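Local coordinates for effector protein Lem4 (lpg1101) (Legionella pneumophila subsp. pneumophila, PDB 6CGK), which removes phosphate from phosphotyrosines in proteins as a membrane-associated bacterial effector of the haloacid dehalogenase superfamily, represented here by its HAD domain in an inactive, phosphate-bound form, at residues I19-F24 with V137-K142; I90-R95 with R113-Y118; F149-D154 with K193-N198. The protein carries 1 engineered substitution. One frame throughout, in Å; residues are numbered along the deposited sequence.

Contact 1. Residues I19-F24 with V137-K142; sequences IVYLNF and VSHEEK. Engineered in segment 19-24: Asn23 (natural residue Asp). With MG (magnesium ion), chain C; PO4 (phosphate ion), chain B.
The phenol ring of Tyr21 has Glu140 OE2 at its edge, in the ring plane, while Ile19 CG2 of the same strand sits 3.7 Å above that plane, over the centre of one face. The His139 ring is also met at its edge and in plane: Ile19 and His139 reach tip to tip, with Ile19 CD1 3.7 Å from His139 CD2. The ring planes of Tyr21 and His139 are turned 86° against each other. Tyr21 OH donates to Glu140 OE2 over 2.7 Å, approaching from above the carboxylate plane, 39° out of it. A bend at chi2 (-64°) sets Glu140 CD near the hydroxyl. The Tyr21-Glu140 bond joins helix 132-140 to the central strand, 19-23, of the parallel sheet of a HAD-type Rossmannoid fold. Arg150 NE also bridges Glu140 OE2 and Arg172 NH1 bridges OE1, which would favour an ionised carboxylate; His139 ND1 pairs with Tyr118 OH. At the C-terminal end of the strand Asn23, engineered in place of Asp at what is probably the first position of the family's DxD motif, binds the magnesium ion together with Asp25, Asp155, phosphate O4 and two waters. Phe24 N donates to phosphate O1 at 3.3 Å.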
loop_
_atom_site.group_PDB
_atom_site.type_symbol
_atom_site.label_atom_id
_atom_site.label_comp_id
_atom_site.label_asym_id
_atom_site.label_seq_id
_atom_site.Cartn_x
_atom_site.Cartn_y
_atom_site.Cartn_z
ATOM N N ILE A 19 -7.445 -4.439 -8.114
ATOM C CA ILE A 19 -6.858 -4.088 -6.821
ATOM C C ILE A 19 -5.345 -4.032 -6.930
ATOM O O ILE A 19 -4.713 -4.911 -7.539
ATOM C CB ILE A 19 -7.272 -5.086 -5.729
ATOM C CG1 ILE A 19 -8.795 -5.122 -5.632
ATOM C CG2 ILE A 19 -6.649 -4.689 -4.369
ATOM C CD1 ILE A 19 -9.267 -6.242 -4.651
ATOM N N VAL A 20 -4.774 -3.000 -6.302
ATOM C CA VAL A 20 -3.339 -2.795 -6.176
ATOM C C VAL A 20 -3.000 -3.024 -4.706
ATOM O O VAL A 20 -3.427 -2.252 -3.840
ATOM C CB VAL A 20 -2.935 -1.388 -6.634
ATOM C CG1 VAL A 20 -1.458 -1.121 -6.351
ATOM C CG2 VAL A 20 -3.282 -1.190 -8.124
ATOM N N TYR A 21 -2.258 -4.099 -4.428
ATOM C CA TYR A 21 -1.819 -4.464 -3.087
ATOM C C TYR A 21 -0.374 -4.029 -2.927
ATOM O O TYR A 21 0.509 -4.540 -3.624
ATOM C CB TYR A 21 -1.896 -5.975 -2.869
ATOM C CG TYR A 21 -3.272 -6.571 -2.716
ATOM C CD1 TYR A 21 -4.027 -6.325 -1.581
ATOM C CD2 TYR A 21 -3.793 -7.450 -3.686
ATOM C CE1 TYR A 21 -5.269 -6.915 -1.394
ATOM C CE2 TYR A 21 -5.044 -8.030 -3.516
ATOM C CZ TYR A 21 -5.781 -7.761 -2.377
ATOM O OH TYR A 21 -7.006 -8.359 -2.195
ATOM N N LEU A 22 -0.123 -3.129 -1.986
ATOM C CA LEU A 22 1.202 -2.555 -1.812
ATOM C C LEU A 22 1.656 -2.798 -0.384
ATOM O O LEU A 22 0.943 -2.456 0.567
ATOM C CB LEU A 22 1.204 -1.057 -2.106
ATOM C CG LEU A 22 0.598 -0.541 -3.419
ATOM C CD1 LEU A 22 0.617 0.975 -3.477
ATOM C CD2 LEU A 22 1.333 -1.132 -4.619
ATOM N N ASN A 23 2.832 -3.393 -0.245
ATOM C CA ASN A 23 3.567 -3.289 0.987
ATOM C C ASN A 23 3.921 -1.820 1.239
ATOM O O ASN A 23 3.941 -1.011 0.318
ATOM C CB ASN A 23 4.833 -4.141 0.888
ATOM C CG ASN A 23 5.632 -4.104 2.107
ATOM O OD1 ASN A 23 6.757 -3.614 2.093
ATOM N ND2 ASN A 23 5.087 -4.647 3.195
ATOM N N PHE A 24 4.204 -1.473 2.499
ATOM C CA PHE A 24 4.559 -0.074 2.781
ATOM C C PHE A 24 6.063 0.137 2.944
ATOM O O PHE A 24 6.688 0.766 2.091
ATOM C CB PHE A 24 3.840 0.443 4.031
ATOM C CG PHE A 24 4.051 1.912 4.282
ATOM C CD1 PHE A 24 3.365 2.855 3.503
ATOM C CD2 PHE A 24 4.906 2.348 5.276
ATOM C CE1 PHE A 24 3.558 4.230 3.740
ATOM C CE2 PHE A 24 5.111 3.720 5.517
ATOM C CZ PHE A 24 4.433 4.659 4.736
ATOM N N VAL A 137 -6.347 -12.981 1.567
ATOM C CA VAL A 137 -7.474 -13.903 1.493
ATOM C C VAL A 137 -8.727 -13.237 2.039
ATOM O O VAL A 137 -9.795 -13.282 1.417
ATOM C CB VAL A 137 -7.157 -15.210 2.236
ATOM C CG1 VAL A 137 -8.423 -16.048 2.374
ATOM C CG2 VAL A 137 -6.059 -15.976 1.497
ATOM N N SER A 138 -8.604 -12.571 3.192
ATOM C CA SER A 138 -9.753 -11.891 3.784
ATOM C C SER A 138 -10.279 -10.799 2.868
ATOM O O SER A 138 -11.500 -10.629 2.729
ATOM C CB SER A 138 -9.386 -11.292 5.134
ATOM O OG SER A 138 -9.112 -12.330 6.073
ATOM N N HIS A 139 -9.377 -10.033 2.255
ATOM C CA HIS A 139 -9.845 -8.967 1.378
ATOM C C HIS A 139 -10.563 -9.529 0.163
ATOM O O HIS A 139 -11.633 -9.031 -0.213
ATOM C CB HIS A 139 -8.709 -8.066 0.924
ATOM C CG HIS A 139 -9.207 -6.785 0.344
ATOM N ND1 HIS A 139 -9.723 -5.778 1.132
ATOM C CD2 HIS A 139 -9.394 -6.395 -0.936
ATOM C CE1 HIS A 139 -10.158 -4.799 0.360
ATOM N NE2 HIS A 139 -9.977 -5.152 -0.900
ATOM N N GLU A 140 -9.997 -10.562 -0.470
ATOM C CA GLU A 140 -10.655 -11.132 -1.650
ATOM C C GLU A 140 -12.025 -11.698 -1.314
ATOM O O GLU A 140 -12.914 -11.742 -2.179
ATOM C CB GLU A 140 -9.771 -12.214 -2.279
ATOM C CG GLU A 140 -8.469 -11.651 -2.879
ATOM C CD GLU A 140 -8.723 -10.690 -4.057
ATOM O OE1 GLU A 140 -9.746 -10.834 -4.777
ATOM O OE2 GLU A 140 -7.884 -9.792 -4.268
ATOM N N GLU A 141 -12.226 -12.122 -0.073
ATOM C CA GLU A 141 -13.493 -12.730 0.304
ATOM C C GLU A 141 -14.577 -11.709 0.623
ATOM O O GLU A 141 -15.733 -12.106 0.801
ATOM C CB GLU A 141 -13.278 -13.677 1.484
ATOM C CG GLU A 141 -12.591 -14.954 1.061
ATOM C CD GLU A 141 -12.286 -15.887 2.224
ATOM O OE1 GLU A 141 -12.618 -15.539 3.372
ATOM O OE2 GLU A 141 -11.700 -16.960 1.984
ATOM N N LYS A 142 -14.247 -10.420 0.671
ATOM C CA LYS A 142 -15.281 -9.403 0.830
ATOM C C LYS A 142 -16.271 -9.503 -0.333
ATOM O O LYS A 142 -15.868 -9.771 -1.469
ATOM C CB LYS A 142 -14.657 -8.007 0.893
ATOM C CG LYS A 142 -13.756 -7.803 2.115
ATOM C CD LYS A 142 -13.161 -6.388 2.109
ATOM C CE LYS A 142 -13.764 -5.534 3.207
ATOM N NZ LYS A 142 -13.921 -4.131 2.739
HETATM MG MG MG C . 8.364 -3.940 3.146
HETATM P P PO4 B . 6.052 -3.574 5.929
HETATM O O1 PO4 B . 5.220 -2.389 5.468
HETATM O O2 PO4 B . 5.236 -4.841 6.167
HETATM O O3 PO4 B . 6.714 -3.157 7.235
HETATM O O4 PO4 B . 7.175 -3.834 4.947
HETATM O O HOH W 1 10.111 -4.224 4.177
HETATM O O HOH W 2 7.942 -5.979 3.198
#

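Contact 2. Residues I90-R95 with R113-Y118; sequences IVIISR and RNIIIY. With PO4 (phosphate ion), chain B.
Ile116 O is held from two neighbouring residues of the strand across: Ile92 N donates to it over 2.7 Å, and Val91 CA brings a CA-H contact at 3.3 Å. Ile92 O is gripped in the same fashion, by Tyr118 N at 2.7 Å with an almost straight N-H...O angle of 178° and by the CA-H of Ile117. Bonds from Ile116 N to Ile90 O and from Ser94 N to Tyr118 O, the latter 2.9 Å, complete the parallel pairing, whose strand axes run 17° apart. Ahead of the first bond, at the start of the pairing, one water links the two segments, accepting from Ile90 N and donating to Asn114 O.

On the face carrying Val91, Ile93, Ile116 and Tyr118, Val91 CG1 lies anti to the backbone N (chi1 179°) and meets Tyr118 CD2 at 3.5 Å. Ile93 CG1 lies at the edge of the same ring, and Ile116 CG2 rests over one face, offset toward the rim. On the reverse face Ile92 CD1 packs 3.8 Å from Ile115 CG2, which also touches Ile90 CG2.

Past the strand end, Ser94 OG gives phosphate O1 a short hydrogen bond of 2.5 Å, and Arg95 N donates to phosphate O2 at 2.8 Å. A serine in this place fits motif II of HAD phosphatases.

The two strands are the ends of a beta-alpha-beta crossover through helix 98-107. Strand 116-118 is outermost in the sheet, and strand 89-93 continues the pairing to strand 19-23. Helix 132-140 lies against Val91, Ile93 and Ile116, whereas helix 72-82 packs on Ile90 and Ile115 from the other side.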
loop_
_atom_site.group_PDB
_atom_site.type_symbol
_atom_site.label_atom_id
_atom_site.label_comp_id
_atom_site.label_asym_id
_atom_site.label_seq_id
_atom_site.Cartn_x
_atom_site.Cartn_y
_atom_site.Cartn_z
ATOM N N ILE A 90 -6.763 0.745 -4.023
ATOM C CA ILE A 90 -5.437 0.598 -3.433
ATOM C C ILE A 90 -5.595 0.001 -2.046
ATOM O O ILE A 90 -6.399 0.499 -1.245
ATOM C CB ILE A 90 -4.698 1.945 -3.316
ATOM C CG1 ILE A 90 -4.636 2.632 -4.683
ATOM C CG2 ILE A 90 -3.305 1.738 -2.659
ATOM C CD1 ILE A 90 -3.933 4.048 -4.613
ATOM N N VAL A 91 -4.828 -1.051 -1.761
ATOM C CA VAL A 91 -4.824 -1.699 -0.454
ATOM C C VAL A 91 -3.375 -1.732 0.026
ATOM O O VAL A 91 -2.513 -2.297 -0.656
ATOM C CB VAL A 91 -5.394 -3.130 -0.500
ATOM C CG1 VAL A 91 -5.330 -3.753 0.888
ATOM C CG2 VAL A 91 -6.806 -3.164 -1.026
ATOM N N ILE A 92 -3.095 -1.113 1.174
ATOM C CA ILE A 92 -1.753 -1.158 1.774
ATOM C C ILE A 92 -1.738 -2.248 2.843
ATOM O O ILE A 92 -2.604 -2.280 3.732
ATOM C CB ILE A 92 -1.338 0.202 2.355
ATOM C CG1 ILE A 92 -1.172 1.209 1.205
ATOM C CG2 ILE A 92 -0.054 0.019 3.178
ATOM C CD1 ILE A 92 -0.815 2.664 1.671
ATOM N N ILE A 93 -0.803 -3.191 2.733
ATOM C CA ILE A 93 -0.707 -4.279 3.704
ATOM C C ILE A 93 0.671 -4.183 4.345
ATOM O O ILE A 93 1.694 -4.255 3.649
ATOM C CB ILE A 93 -0.922 -5.674 3.084
ATOM C CG1 ILE A 93 -2.268 -5.729 2.353
ATOM C CG2 ILE A 93 -0.850 -6.746 4.184
ATOM C CD1 ILE A 93 -2.579 -7.145 1.786
ATOM N N SER A 94 0.707 -4.011 5.659
ATOM C CA SER A 94 1.977 -3.635 6.276
ATOM C C SER A 94 2.030 -4.126 7.709
ATOM O O SER A 94 1.023 -4.101 8.418
ATOM C CB SER A 94 2.159 -2.106 6.247
ATOM O OG SER A 94 3.321 -1.702 6.967
ATOM N N ARG A 95 3.240 -4.510 8.163
ATOM C CA ARG A 95 3.459 -4.780 9.581
ATOM C C ARG A 95 3.735 -3.511 10.393
ATOM O O ARG A 95 3.988 -3.630 11.607
ATOM C CB ARG A 95 4.651 -5.722 9.815
ATOM C CG ARG A 95 4.709 -6.946 8.979
ATOM C CD ARG A 95 5.817 -7.865 9.473
ATOM N NE ARG A 95 5.876 -9.088 8.674
ATOM C CZ ARG A 95 6.576 -9.212 7.548
ATOM N NH1 ARG A 95 7.283 -8.185 7.081
ATOM N NH2 ARG A 95 6.570 -10.366 6.893
ATOM N N ARG A 113 -8.228 8.766 1.899
ATOM C CA ARG A 113 -9.636 8.534 2.207
ATOM C C ARG A 113 -10.111 7.191 1.669
ATOM O O ARG A 113 -10.911 6.506 2.315
ATOM C CB ARG A 113 -10.505 9.641 1.608
ATOM N N ASN A 114 -9.659 6.819 0.472
ATOM C CA ASN A 114 -10.162 5.622 -0.204
ATOM C C ASN A 114 -9.159 4.494 -0.196
ATOM O O ASN A 114 -9.461 3.419 -0.719
ATOM C CB ASN A 114 -10.540 5.933 -1.660
ATOM C CG ASN A 114 -11.729 6.891 -1.781
ATOM O OD1 ASN A 114 -11.692 7.852 -2.558
ATOM N ND2 ASN A 114 -12.777 6.632 -1.017
ATOM N N ILE A 115 -7.966 4.709 0.358
ATOM C CA ILE A 115 -6.985 3.634 0.463
ATOM C C ILE A 115 -7.316 2.798 1.686
ATOM O O ILE A 115 -7.506 3.337 2.788
ATOM C CB ILE A 115 -5.559 4.208 0.559
ATOM C CG1 ILE A 115 -5.222 4.977 -0.716
ATOM C CG2 ILE A 115 -4.537 3.069 0.862
ATOM C CD1 ILE A 115 -3.881 5.739 -0.639
ATOM N N ILE A 116 -7.359 1.471 1.507
ATOM C CA ILE A 116 -7.554 0.547 2.615
ATOM C C ILE A 116 -6.197 0.167 3.187
ATOM O O ILE A 116 -5.287 -0.221 2.445
ATOM C CB ILE A 116 -8.320 -0.701 2.147
ATOM C CG1 ILE A 116 -9.713 -0.300 1.673
ATOM C CG2 ILE A 116 -8.370 -1.735 3.279
ATOM C CD1 ILE A 116 -10.594 -1.472 1.421
ATOM N N ILE A 117 -6.051 0.298 4.499
ATOM C CA ILE A 117 -4.794 0.011 5.180
ATOM C C ILE A 117 -5.022 -1.171 6.113
ATOM O O ILE A 117 -5.861 -1.100 7.022
ATOM C CB ILE A 117 -4.273 1.228 5.964
ATOM C CG1 ILE A 117 -3.981 2.393 5.018
ATOM C CG2 ILE A 117 -3.038 0.814 6.773
ATOM C CD1 ILE A 117 -3.697 3.705 5.776
ATOM N N TYR A 118 -4.260 -2.245 5.901
ATOM C CA TYR A 118 -4.263 -3.398 6.810
ATOM C C TYR A 118 -2.943 -3.397 7.551
ATOM O O TYR A 118 -1.910 -3.806 6.990
ATOM C CB TYR A 118 -4.450 -4.715 6.054
ATOM C CG TYR A 118 -5.819 -4.862 5.453
ATOM C CD1 TYR A 118 -6.967 -4.794 6.240
ATOM C CD2 TYR A 118 -5.962 -5.075 4.095
ATOM C CE1 TYR A 118 -8.275 -4.957 5.640
ATOM C CE2 TYR A 118 -7.231 -5.257 3.517
ATOM C CZ TYR A 118 -8.368 -5.187 4.295
ATOM O OH TYR A 118 -9.619 -5.352 3.680
HETATM P P PO4 B . 6.052 -3.574 5.929
HETATM O O1 PO4 B . 5.220 -2.389 5.468
HETATM O O2 PO4 B . 5.236 -4.841 6.167
HETATM O O3 PO4 B . 6.714 -3.157 7.235
HETATM O O4 PO4 B . 7.175 -3.834 4.947
HETATM O O HOH W 3 -8.509 2.932 -3.180
#

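Contact 3. Residues F149-D154 with K193-N198; sequences FRLICD and KEILTN
Phe149, at the start of the 149-154 segment, packs its ring on the last turn of helix 188-198, which flanks one side of the parallel sheet of the HAD-type alpha/beta domain. The ring is met at several rim atoms. Phe149 CD1 comes within 3.5 Å of Asn198 CB, Phe149 CE2 lies 3.8 Å from Ile195 CG1, and Phe149 CZ approaches Glu194 O at 4.0 Å. The bond from CA to CB points toward the helix, and CG lies anti to the backbone N (chi1 177°); the Phe149 side chain crosses those of Ile195 and Asn198 at about a right angle. The Asn198 amide is turned almost parallel to the ring, the planes being only 9° apart.

Further along the strand Leu151 makes lighter contacts: its CD1 is 4.0 Å from Glu194 OE1, and its CD2 is 4.4 Å from Ile195 CD1.

Several bonds set these groups in place. Asn198 ND2 reaches back one turn to Glu194 O over 2.6 Å, in the plane of its own amide, which fixes the amide's rotation beside the ring. Glu194 OE1 is bonded by His179 NE2 of strand 176-180, the edge strand next to 150-154, so the helix is tied to the sheet through that neighbour as well. Arg150, the intervening residue, touches Leu167 of helix 157-169 and donates from NH2 to Leu146 O. Arg150 NH1 donates to Phe149 O at 2.9 Å, coming from above the carbonyl plane, 60° out of it, while the oxygen stays close to the guanidinium plane.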
loop_
_atom_site.group_PDB
_atom_site.type_symbol
_atom_site.label_atom_id
_atom_site.label_comp_id
_atom_site.label_asym_id
_atom_site.label_seq_id
_atom_site.Cartn_x
_atom_site.Cartn_y
_atom_site.Cartn_z
ATOM N N PHE A 149 -7.946 -7.519 -12.441
ATOM C CA PHE A 149 -6.524 -7.222 -12.439
ATOM C C PHE A 149 -5.996 -7.127 -11.017
ATOM O O PHE A 149 -6.658 -6.581 -10.132
ATOM C CB PHE A 149 -6.266 -5.912 -13.187
ATOM C CG PHE A 149 -4.838 -5.479 -13.171
ATOM C CD1 PHE A 149 -3.882 -6.146 -13.918
ATOM C CD2 PHE A 149 -4.451 -4.387 -12.417
ATOM C CE1 PHE A 149 -2.545 -5.722 -13.907
ATOM C CE2 PHE A 149 -3.112 -3.958 -12.394
ATOM C CZ PHE A 149 -2.167 -4.626 -13.148
ATOM N N ARG A 150 -4.803 -7.677 -10.799
ATOM C CA ARG A 150 -4.137 -7.601 -9.499
ATOM C C ARG A 150 -2.690 -7.184 -9.692
ATOM O O ARG A 150 -1.948 -7.816 -10.456
ATOM C CB ARG A 150 -4.177 -8.944 -8.736
ATOM C CG ARG A 150 -5.566 -9.423 -8.314
ATOM C CD ARG A 150 -6.237 -8.442 -7.332
ATOM N NE ARG A 150 -7.562 -8.943 -6.906
ATOM C CZ ARG A 150 -8.693 -8.757 -7.593
ATOM N NH1 ARG A 150 -8.681 -8.085 -8.746
ATOM N NH2 ARG A 150 -9.846 -9.227 -7.125
ATOM N N LEU A 151 -2.291 -6.131 -8.984
ATOM C CA LEU A 151 -0.905 -5.694 -8.922
ATOM C C LEU A 151 -0.441 -5.853 -7.481
ATOM O O LEU A 151 -1.156 -5.451 -6.557
ATOM C CB LEU A 151 -0.762 -4.235 -9.387
ATOM C CG LEU A 151 0.615 -3.585 -9.206
ATOM C CD1 LEU A 151 1.698 -4.333 -9.976
ATOM C CD2 LEU A 151 0.572 -2.119 -9.620
ATOM N N ILE A 152 0.724 -6.477 -7.285
ATOM C CA ILE A 152 1.300 -6.692 -5.956
ATOM C C ILE A 152 2.737 -6.233 -6.006
ATOM O O ILE A 152 3.510 -6.721 -6.841
ATOM C CB ILE A 152 1.266 -8.168 -5.531
ATOM C CG1 ILE A 152 -0.161 -8.696 -5.461
ATOM C CG2 ILE A 152 2.052 -8.368 -4.214
ATOM C CD1 ILE A 152 -0.196 -10.215 -5.173
ATOM N N CYS A 153 3.098 -5.316 -5.112
ATOM C CA CYS A 153 4.473 -4.854 -4.960
ATOM C C CYS A 153 4.944 -5.083 -3.530
ATOM O O CYS A 153 4.278 -4.661 -2.576
ATOM C CB CYS A 153 4.596 -3.372 -5.310
ATOM S SG CYS A 153 4.180 -3.064 -7.020
ATOM N N ASP A 154 6.090 -5.753 -3.383
ATOM C CA ASP A 154 6.698 -5.956 -2.075
ATOM C C ASP A 154 8.210 -5.986 -2.237
ATOM O O ASP A 154 8.723 -6.519 -3.222
ATOM C CB ASP A 154 6.195 -7.254 -1.435
ATOM C CG ASP A 154 6.266 -7.232 0.071
ATOM O OD1 ASP A 154 7.281 -6.768 0.624
ATOM O OD2 ASP A 154 5.298 -7.694 0.708
ATOM N N LYS A 193 1.485 2.091 -16.313
ATOM C CA LYS A 193 1.160 1.625 -17.650
ATOM C C LYS A 193 0.482 0.258 -17.591
ATOM O O LYS A 193 -0.471 0.001 -18.333
ATOM C CB LYS A 193 2.425 1.591 -18.510
ATOM C CG LYS A 193 2.182 1.087 -19.913
ATOM C CD LYS A 193 3.469 0.972 -20.690
ATOM C CE LYS A 193 4.155 2.312 -20.837
ATOM N NZ LYS A 193 4.958 2.299 -22.087
ATOM N N GLU A 194 0.937 -0.616 -16.682
ATOM C CA GLU A 194 0.342 -1.947 -16.560
ATOM C C GLU A 194 -1.116 -1.869 -16.112
ATOM O O GLU A 194 -1.970 -2.602 -16.628
ATOM C CB GLU A 194 1.148 -2.811 -15.580
ATOM C CG GLU A 194 2.587 -3.153 -16.009
ATOM C CD GLU A 194 3.313 -4.072 -15.006
ATOM O OE1 GLU A 194 2.886 -4.152 -13.824
ATOM O OE2 GLU A 194 4.316 -4.712 -15.402
ATOM N N ILE A 195 -1.426 -0.999 -15.146
ATOM C CA ILE A 195 -2.825 -0.802 -14.768
ATOM C C ILE A 195 -3.648 -0.400 -15.988
ATOM O O ILE A 195 -4.650 -1.038 -16.325
ATOM C CB ILE A 195 -2.953 0.247 -13.654
ATOM C CG1 ILE A 195 -2.306 -0.250 -12.367
ATOM C CG2 ILE A 195 -4.412 0.576 -13.423
ATOM C CD1 ILE A 195 -2.144 0.854 -11.319
ATOM N N LEU A 196 -3.235 0.670 -16.670
ATOM C CA LEU A 196 -4.032 1.186 -17.782
ATOM C C LEU A 196 -4.151 0.166 -18.907
ATOM O O LEU A 196 -5.188 0.087 -19.578
ATOM C CB LEU A 196 -3.417 2.482 -18.318
ATOM C CG LEU A 196 -3.418 3.705 -17.404
ATOM C CD1 LEU A 196 -2.972 4.927 -18.197
ATOM C CD2 LEU A 196 -4.795 3.932 -16.817
ATOM N N THR A 197 -3.083 -0.602 -19.147
ATOM C CA THR A 197 -3.106 -1.619 -20.201
ATOM C C THR A 197 -4.046 -2.773 -19.876
ATOM O O THR A 197 -4.548 -3.427 -20.791
ATOM C CB THR A 197 -1.696 -2.171 -20.445
ATOM O OG1 THR A 197 -0.809 -1.101 -20.804
ATOM C CG2 THR A 197 -1.718 -3.190 -21.562
ATOM N N ASN A 198 -4.294 -3.049 -18.597
ATOM C CA ASN A 198 -5.086 -4.205 -18.202
ATOM C C ASN A 198 -6.451 -3.860 -17.617
ATOM O O ASN A 198 -7.196 -4.773 -17.263
ATOM C CB ASN A 198 -4.310 -5.055 -17.188
ATOM C CG ASN A 198 -3.081 -5.698 -17.790
ATOM O OD1 ASN A 198 -3.154 -6.776 -18.366
ATOM N ND2 ASN A 198 -1.941 -5.039 -17.656
#

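Overall arrangement
All three contacts draw on one five-stranded parallel sheet ordered 116-118, 89-93, 19-23, 150-154, 176-180. Contact 1 is central: its centre lies about 8 Å from contact 2's and about 13 Å from contact 3's, and its strand is hydrogen-bonded to a strand of each. Contacts 2 and 3, centres about 16 Å apart, do not touch. Along the chain, contact 2 nests inside the loop closed by contact 1, and contact 3 follows. Helices 132-140 and 188-198 pack on opposite faces of the sheet. Strands 19-23, 89-93 and 150-154 end near the site: contact 1 meets both ions, contact 2 the phosphate; Asp154 of contact 3 binds magnesium in this protein though not in this model.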